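Local structure of epidermal growth factor receptor pathway substrate 8-like protein 1 (Mus musculus, 2CY5) at residues 52-57 and 61-66; 9-14 and 123-128. The protein is probably a signalling adaptor related to the receptor substrate EPS8, whose phosphotyrosine-binding (PTB) domain is likely to recognise short peptide motifs in partner proteins. All coordinates share one frame; numbering follows the deposited sequence.

Contact 1: 52-57 and 61-66; sequences LLRVSP and TLLDPV
Thr61 and Arg54 face each other as an antiparallel hydrogen-bonded pair, with Arg54 N donating a hydrogen bond to Thr61 O at 2.7 Å and Thr61 N one to Arg54 O. The side chain of Thr61 adds a detour through solvent: its OG1, 2.8 Å from a water, shares that water with Arg54 O, to which the water donates weakly. Leu62 turns to the other face of the sheet, opposite Leu53 in a non-hydrogen-bonded pair, and its CD2 branch reaches back to Leu53 CG at 3.8 Å. These strands form a beta hairpin in the seven-stranded antiparallel sheet of the PTB domain, a member of the PH-like superfold. Leu63 N binds Leu52 O at 2.7 Å and Leu63 O accepts from Leu52 N, while Leu63 CB packs on Leu52 CB. The CD1 branch of Leu63 lies over one face of the Arg54 guanidinium, 3.4 Å from Arg54 NH2; the bend at chi3 (-62°) turns the otherwise extended arginine toward it. With an alanine at Arg54, Leu63 CD1 would probably lose this flat cover and Gln10 OE1 its hydrogen-bond donor. Beyond the strand, Asp64 OD1 accepts from Val66 N in an Asx turn, and Pro65 CA meets Leu52 CD2.

Contact 2: 9-14 and 123-128; sequences SQYHVN and REDIQG. With CA (calcium ion), chain B.
Tyr11 OH donates a hydrogen bond to Asp125 OD2 over 2.7 Å, and this short bond is the direct polar link between strand 9-20 and helix 118-133 here. The oxygen sits at the edge of the phenol, in the plane of the ring, whereas the hydroxyl meets the carboxylate on its anti side and 30° out of its plane; ring and carboxylate planes stand 72° apart. Ser9 is the looser neighbour. Its OG comes no nearer than 3.5 Å to Asp125 OD2, yet both atoms lie within hydrogen-bonding distance of one water, though it has more acceptors around it than protons to give.

The same water is a ligand of the calcium ion, and the other carboxylate oxygen, Asp125 OD1, binds the metal directly at 2.4 Å. The two oxygens therefore divide the work: one binds the ion, while the other takes the tyrosine's bond and lies near the water. Four further waters and the backbone oxygen of Ala6 complete the coordination. One of those waters also donates to Asp125 O, so side chain and backbone of a single residue both meet the metal's shell.

Further out, CG of Asp125 lies anti to the backbone N (chi1 -172°), which carries the carboxylate off the helix toward Tyr11 and the ion. Val55 packs against Asp125, and Leu117 and Ile122 against Tyr11. A C-terminal helix packed against the curved antiparallel sheet is characteristic of the PH-like fold of PTB domains; here it meets the central strand 9-20 beside a largely hydrated calcium ion.

In the fold
Contact 1 pairs two strands close in sequence, whereas contact 2 joins strand to helix across more than a hundred residues. The first has the larger share of buried residues, though its centre lies farther from the chain's (about 12 Å against about 9 Å), and relies on backbone hydrogen bonds and leucine packing; the partly buried second uses polar side chains, water and a metal ion. They meet because strands 49-55 and 9-20 are neighbours in the sheet: Leu53 N lies 2.7 Å from Tyr11 O, probably as a hydrogen bond, and Val55 N probably binds Ser9 O. The hairpin falls within the run of chain between the segments of contact 2, and Val55 touches Asp125 and Ile126.

Contact 1: 52-57 and 61-66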
loop_
_atom_site.group_PDB
_atom_site.type_symbol
_atom_site.label_atom_id
_atom_site.label_comp_id
_atom_site.label_asym_id
_atom_site.label_seq_id
_atom_site.Cartn_x
_atom_site.Cartn_y
_atom_site.Cartn_z
ATOM N N LEU A 52 -7.862 -7.647 12.980
ATOM C CA LEU A 52 -9.113 -8.367 12.602
ATOM C C LEU A 52 -9.194 -8.508 11.101
ATOM O O LEU A 52 -9.337 -7.514 10.393
ATOM C CB LEU A 52 -10.315 -7.519 12.948
ATOM C CG LEU A 52 -11.580 -8.259 13.365
ATOM C CD1 LEU A 52 -11.351 -9.715 13.795
ATOM C CD2 LEU A 52 -12.131 -7.425 14.548
ATOM N N LEU A 53 -9.160 -9.746 10.603
ATOM C CA LEU A 53 -9.229 -9.983 9.159
ATOM C C LEU A 53 -10.667 -10.471 8.798
ATOM O O LEU A 53 -11.211 -11.487 9.377
ATOM C CB LEU A 53 -8.115 -10.993 8.739
ATOM C CG LEU A 53 -8.006 -11.206 7.209
ATOM C CD1 LEU A 53 -6.754 -12.059 6.774
ATOM C CD2 LEU A 53 -9.189 -12.080 6.711
ATOM N N ARG A 54 -11.347 -9.671 8.001
ATOM C CA ARG A 54 -12.700 -9.956 7.598
ATOM C C ARG A 54 -12.881 -10.376 6.156
ATOM O O ARG A 54 -12.353 -9.767 5.238
ATOM C CB ARG A 54 -13.564 -8.785 8.028
ATOM C CG ARG A 54 -15.055 -8.999 7.711
ATOM C CD ARG A 54 -16.000 -7.781 8.061
ATOM N NE ARG A 54 -15.982 -7.475 9.501
ATOM C CZ ARG A 54 -16.434 -6.311 10.009
ATOM N NH1 ARG A 54 -16.940 -5.344 9.219
ATOM N NH2 ARG A 54 -16.374 -6.089 11.305
ATOM N N VAL A 55 -13.475 -11.580 5.903
ATOM C CA VAL A 55 -13.680 -11.999 4.499
ATOM C C VAL A 55 -15.161 -11.811 4.164
ATOM O O VAL A 55 -16.020 -12.330 4.920
ATOM C CB VAL A 55 -13.337 -13.418 4.416
ATOM C CG1 VAL A 55 -13.404 -13.903 3.039
ATOM C CG2 VAL A 55 -11.821 -13.625 5.017
ATOM N N SER A 56 -15.471 -11.056 3.127
ATOM C CA SER A 56 -16.850 -10.833 2.678
ATOM C C SER A 56 -16.906 -11.250 1.304
ATOM O O SER A 56 -15.884 -11.550 0.677
ATOM C CB SER A 56 -17.213 -9.394 2.871
ATOM O OG SER A 56 -16.699 -8.658 1.825
ATOM N N PRO A 57 -18.092 -11.332 0.687
ATOM C CA PRO A 57 -18.022 -11.824 -0.687
ATOM C C PRO A 57 -17.411 -10.862 -1.723
ATOM O O PRO A 57 -17.282 -11.249 -2.817
ATOM C CB PRO A 57 -19.506 -12.057 -1.091
ATOM C CG PRO A 57 -20.106 -12.366 0.344
ATOM C CD PRO A 57 -19.484 -11.255 1.192
ATOM N N THR A 61 -11.001 -7.426 4.299
ATOM C CA THR A 61 -10.767 -6.181 5.090
ATOM C C THR A 61 -9.940 -6.418 6.335
ATOM O O THR A 61 -10.086 -7.489 6.965
ATOM C CB THR A 61 -12.127 -5.614 5.501
ATOM O OG1 THR A 61 -12.919 -5.405 4.304
ATOM C CG2 THR A 61 -11.934 -4.327 6.177
ATOM N N LEU A 62 -9.047 -5.491 6.722
ATOM C CA LEU A 62 -8.275 -5.605 7.934
ATOM C C LEU A 62 -8.738 -4.483 8.903
ATOM O O LEU A 62 -8.658 -3.265 8.526
ATOM C CB LEU A 62 -6.773 -5.392 7.682
ATOM C CG LEU A 62 -6.291 -6.454 6.680
ATOM C CD1 LEU A 62 -4.904 -6.126 6.271
ATOM C CD2 LEU A 62 -6.169 -7.847 7.601
ATOM N N LEU A 63 -9.120 -4.826 10.136
ATOM C CA LEU A 63 -9.556 -3.810 11.108
ATOM C C LEU A 63 -8.804 -3.772 12.421
ATOM O O LEU A 63 -8.232 -4.779 12.851
ATOM C CB LEU A 63 -11.078 -3.985 11.412
ATOM C CG LEU A 63 -11.963 -4.444 10.202
ATOM C CD1 LEU A 63 -13.161 -5.363 10.637
ATOM C CD2 LEU A 63 -12.516 -3.270 9.634
ATOM N N ASP A 64 -8.845 -2.629 13.139
ATOM C CA ASP A 64 -8.222 -2.568 14.455
ATOM C C ASP A 64 -9.150 -3.380 15.363
ATOM O O ASP A 64 -10.342 -3.145 15.364
ATOM C CB ASP A 64 -8.151 -1.169 14.933
ATOM C CG ASP A 64 -7.534 -1.096 16.318
ATOM O OD1 ASP A 64 -8.239 -1.372 17.349
ATOM O OD2 ASP A 64 -6.325 -0.800 16.352
ATOM N N PRO A 65 -8.636 -4.387 16.061
ATOM C CA PRO A 65 -9.384 -5.285 16.942
ATOM C C PRO A 65 -10.296 -4.694 18.002
ATOM O O PRO A 65 -11.183 -5.398 18.509
ATOM C CB PRO A 65 -8.295 -6.174 17.542
ATOM C CG PRO A 65 -7.145 -5.369 17.495
ATOM C CD PRO A 65 -7.222 -4.709 16.141
ATOM N N VAL A 66 -10.062 -3.441 18.357
ATOM C CA VAL A 66 -10.891 -2.762 19.363
ATOM C C VAL A 66 -11.745 -1.704 18.737
ATOM O O VAL A 66 -12.949 -1.839 18.806
ATOM C CB VAL A 66 -10.037 -2.110 20.465
ATOM C CG1 VAL A 66 -10.956 -1.405 21.500
ATOM C CG2 VAL A 66 -9.225 -3.202 21.121
HETATM O O HOH W 1 -14.380 -7.748 4.416
#

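Contact 2: 9-14 and 123-128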
loop_
_atom_site.group_PDB
_atom_site.type_symbol
_atom_site.label_atom_id
_atom_site.label_comp_id
_atom_site.label_asym_id
_atom_site.label_seq_id
_atom_site.Cartn_x
_atom_site.Cartn_y
_atom_site.Cartn_z
ATOM N N SER A 9 -17.067 -13.552 7.400
ATOM C CA SER A 9 -16.573 -14.148 8.603
ATOM C C SER A 9 -15.391 -13.257 9.003
ATOM O O SER A 9 -14.768 -12.560 8.106
ATOM C CB SER A 9 -16.009 -15.543 8.309
ATOM O OG SER A 9 -16.913 -16.422 7.654
ATOM N N GLN A 10 -15.039 -13.307 10.266
ATOM C CA GLN A 10 -13.791 -12.621 10.801
ATOM C C GLN A 10 -12.916 -13.490 11.587
ATOM O O GLN A 10 -13.342 -14.466 12.240
ATOM C CB GLN A 10 -14.007 -11.453 11.700
ATOM C CG GLN A 10 -15.406 -11.302 12.104
ATOM C CD GLN A 10 -15.556 -10.073 12.983
ATOM O OE1 GLN A 10 -15.804 -8.957 12.483
ATOM N NE2 GLN A 10 -15.303 -10.263 14.289
ATOM N N TYR A 11 -11.647 -13.154 11.571
ATOM C CA TYR A 11 -10.636 -13.908 12.259
ATOM C C TYR A 11 -9.631 -12.923 12.910
ATOM O O TYR A 11 -9.380 -11.779 12.365
ATOM C CB TYR A 11 -9.839 -14.696 11.245
ATOM C CG TYR A 11 -10.749 -15.519 10.412
ATOM C CD1 TYR A 11 -11.212 -15.040 9.159
ATOM C CD2 TYR A 11 -11.160 -16.794 10.858
ATOM C CE1 TYR A 11 -12.061 -15.814 8.330
ATOM C CE2 TYR A 11 -11.996 -17.615 10.004
ATOM C CZ TYR A 11 -12.418 -17.139 8.774
ATOM O OH TYR A 11 -13.155 -17.851 7.921
ATOM N N HIS A 12 -9.203 -13.240 14.111
ATOM C CA HIS A 12 -8.150 -12.406 14.663
ATOM C C HIS A 12 -6.823 -12.990 14.137
ATOM O O HIS A 12 -6.634 -14.227 14.128
ATOM C CB HIS A 12 -8.133 -12.453 16.152
ATOM C CG HIS A 12 -9.304 -11.748 16.762
ATOM N ND1 HIS A 12 -9.175 -10.550 17.434
ATOM C CD2 HIS A 12 -10.626 -12.026 16.712
ATOM C CE1 HIS A 12 -10.375 -10.132 17.769
ATOM N NE2 HIS A 12 -11.270 -11.010 17.341
ATOM N N VAL A 13 -5.918 -12.096 13.661
ATOM C CA VAL A 13 -4.637 -12.599 13.221
ATOM C C VAL A 13 -3.591 -11.582 13.697
ATOM O O VAL A 13 -3.967 -10.485 14.087
ATOM C CB VAL A 13 -4.568 -12.616 11.620
ATOM C CG1 VAL A 13 -5.655 -13.544 11.073
ATOM C CG2 VAL A 13 -4.744 -11.216 11.126
ATOM N N ASN A 14 -2.335 -11.929 13.498
ATOM C CA ASN A 14 -1.234 -10.971 13.731
ATOM C C ASN A 14 -0.629 -10.689 12.362
ATOM O O ASN A 14 -0.085 -11.584 11.693
ATOM C CB ASN A 14 -0.121 -11.690 14.562
ATOM C CG ASN A 14 -0.507 -11.754 16.082
ATOM O OD1 ASN A 14 -1.234 -11.003 16.514
ATOM N ND2 ASN A 14 -0.021 -12.687 16.771
ATOM N N ARG A 123 -7.382 -19.383 4.658
ATOM C CA ARG A 123 -7.059 -19.668 3.258
ATOM C C ARG A 123 -8.275 -20.289 2.556
ATOM O O ARG A 123 -8.650 -19.820 1.476
ATOM C CB ARG A 123 -5.891 -20.628 3.154
ATOM C CG ARG A 123 -5.647 -21.056 1.680
ATOM C CD ARG A 123 -4.721 -22.234 1.649
ATOM N NE ARG A 123 -5.597 -23.333 2.026
ATOM C CZ ARG A 123 -6.562 -23.772 1.210
ATOM N NH1 ARG A 123 -6.751 -23.220 0.009
ATOM N NH2 ARG A 123 -7.354 -24.741 1.621
ATOM N N GLU A 124 -8.941 -21.253 3.181
ATOM C CA GLU A 124 -10.067 -21.867 2.458
ATOM C C GLU A 124 -11.139 -20.914 2.297
ATOM O O GLU A 124 -11.731 -20.974 1.272
ATOM C CB GLU A 124 -10.662 -23.102 3.217
ATOM C CG GLU A 124 -9.924 -24.378 3.054
ATOM C CD GLU A 124 -10.634 -25.426 4.045
ATOM O OE1 GLU A 124 -10.178 -25.618 5.245
ATOM O OE2 GLU A 124 -11.698 -25.951 3.637
ATOM N N ASP A 125 -11.418 -20.048 3.268
ATOM C CA ASP A 125 -12.473 -19.083 3.173
ATOM C C ASP A 125 -12.216 -18.033 2.079
ATOM O O ASP A 125 -13.058 -17.757 1.164
ATOM C CB ASP A 125 -12.610 -18.398 4.542
ATOM C CG ASP A 125 -13.851 -17.485 4.612
ATOM O OD1 ASP A 125 -14.652 -17.510 3.665
ATOM O OD2 ASP A 125 -14.080 -16.808 5.616
ATOM N N ILE A 126 -10.977 -17.537 2.062
ATOM C CA ILE A 126 -10.672 -16.538 0.996
ATOM C C ILE A 126 -10.691 -17.216 -0.303
ATOM O O ILE A 126 -11.230 -16.684 -1.264
ATOM C CB ILE A 126 -9.248 -15.917 1.246
ATOM C CG1 ILE A 126 -9.432 -15.083 2.568
ATOM C CG2 ILE A 126 -8.672 -15.203 -0.086
ATOM C CD1 ILE A 126 -8.025 -14.481 3.101
ATOM N N GLN A 127 -10.141 -18.423 -0.390
ATOM C CA GLN A 127 -10.133 -19.089 -1.765
ATOM C C GLN A 127 -11.615 -19.393 -2.234
ATOM O O GLN A 127 -11.921 -19.265 -3.426
ATOM C CB GLN A 127 -9.396 -20.411 -1.704
ATOM C CG GLN A 127 -9.239 -21.039 -3.072
ATOM C CD GLN A 127 -8.551 -20.109 -4.102
ATOM O OE1 GLN A 127 -7.406 -19.629 -3.841
ATOM N NE2 GLN A 127 -9.239 -19.837 -5.265
ATOM N N GLY A 128 -12.483 -19.804 -1.301
ATOM C CA GLY A 128 -13.910 -19.968 -1.635
ATOM C C GLY A 128 -14.522 -18.641 -2.109
ATOM O O GLY A 128 -15.284 -18.625 -3.140
HETATM CA CA CA B . -16.975 -17.260 3.236
HETATM O O HOH W 2 -16.515 -15.506 4.796
HETATM O O HOH W 3 -15.948 -18.070 1.367
HETATM O O HOH W 4 -17.517 -15.262 1.959
HETATM O O HOH W 5 -16.973 -19.285 4.421
HETATM O O HOH W 6 -18.632 -18.565 2.040
#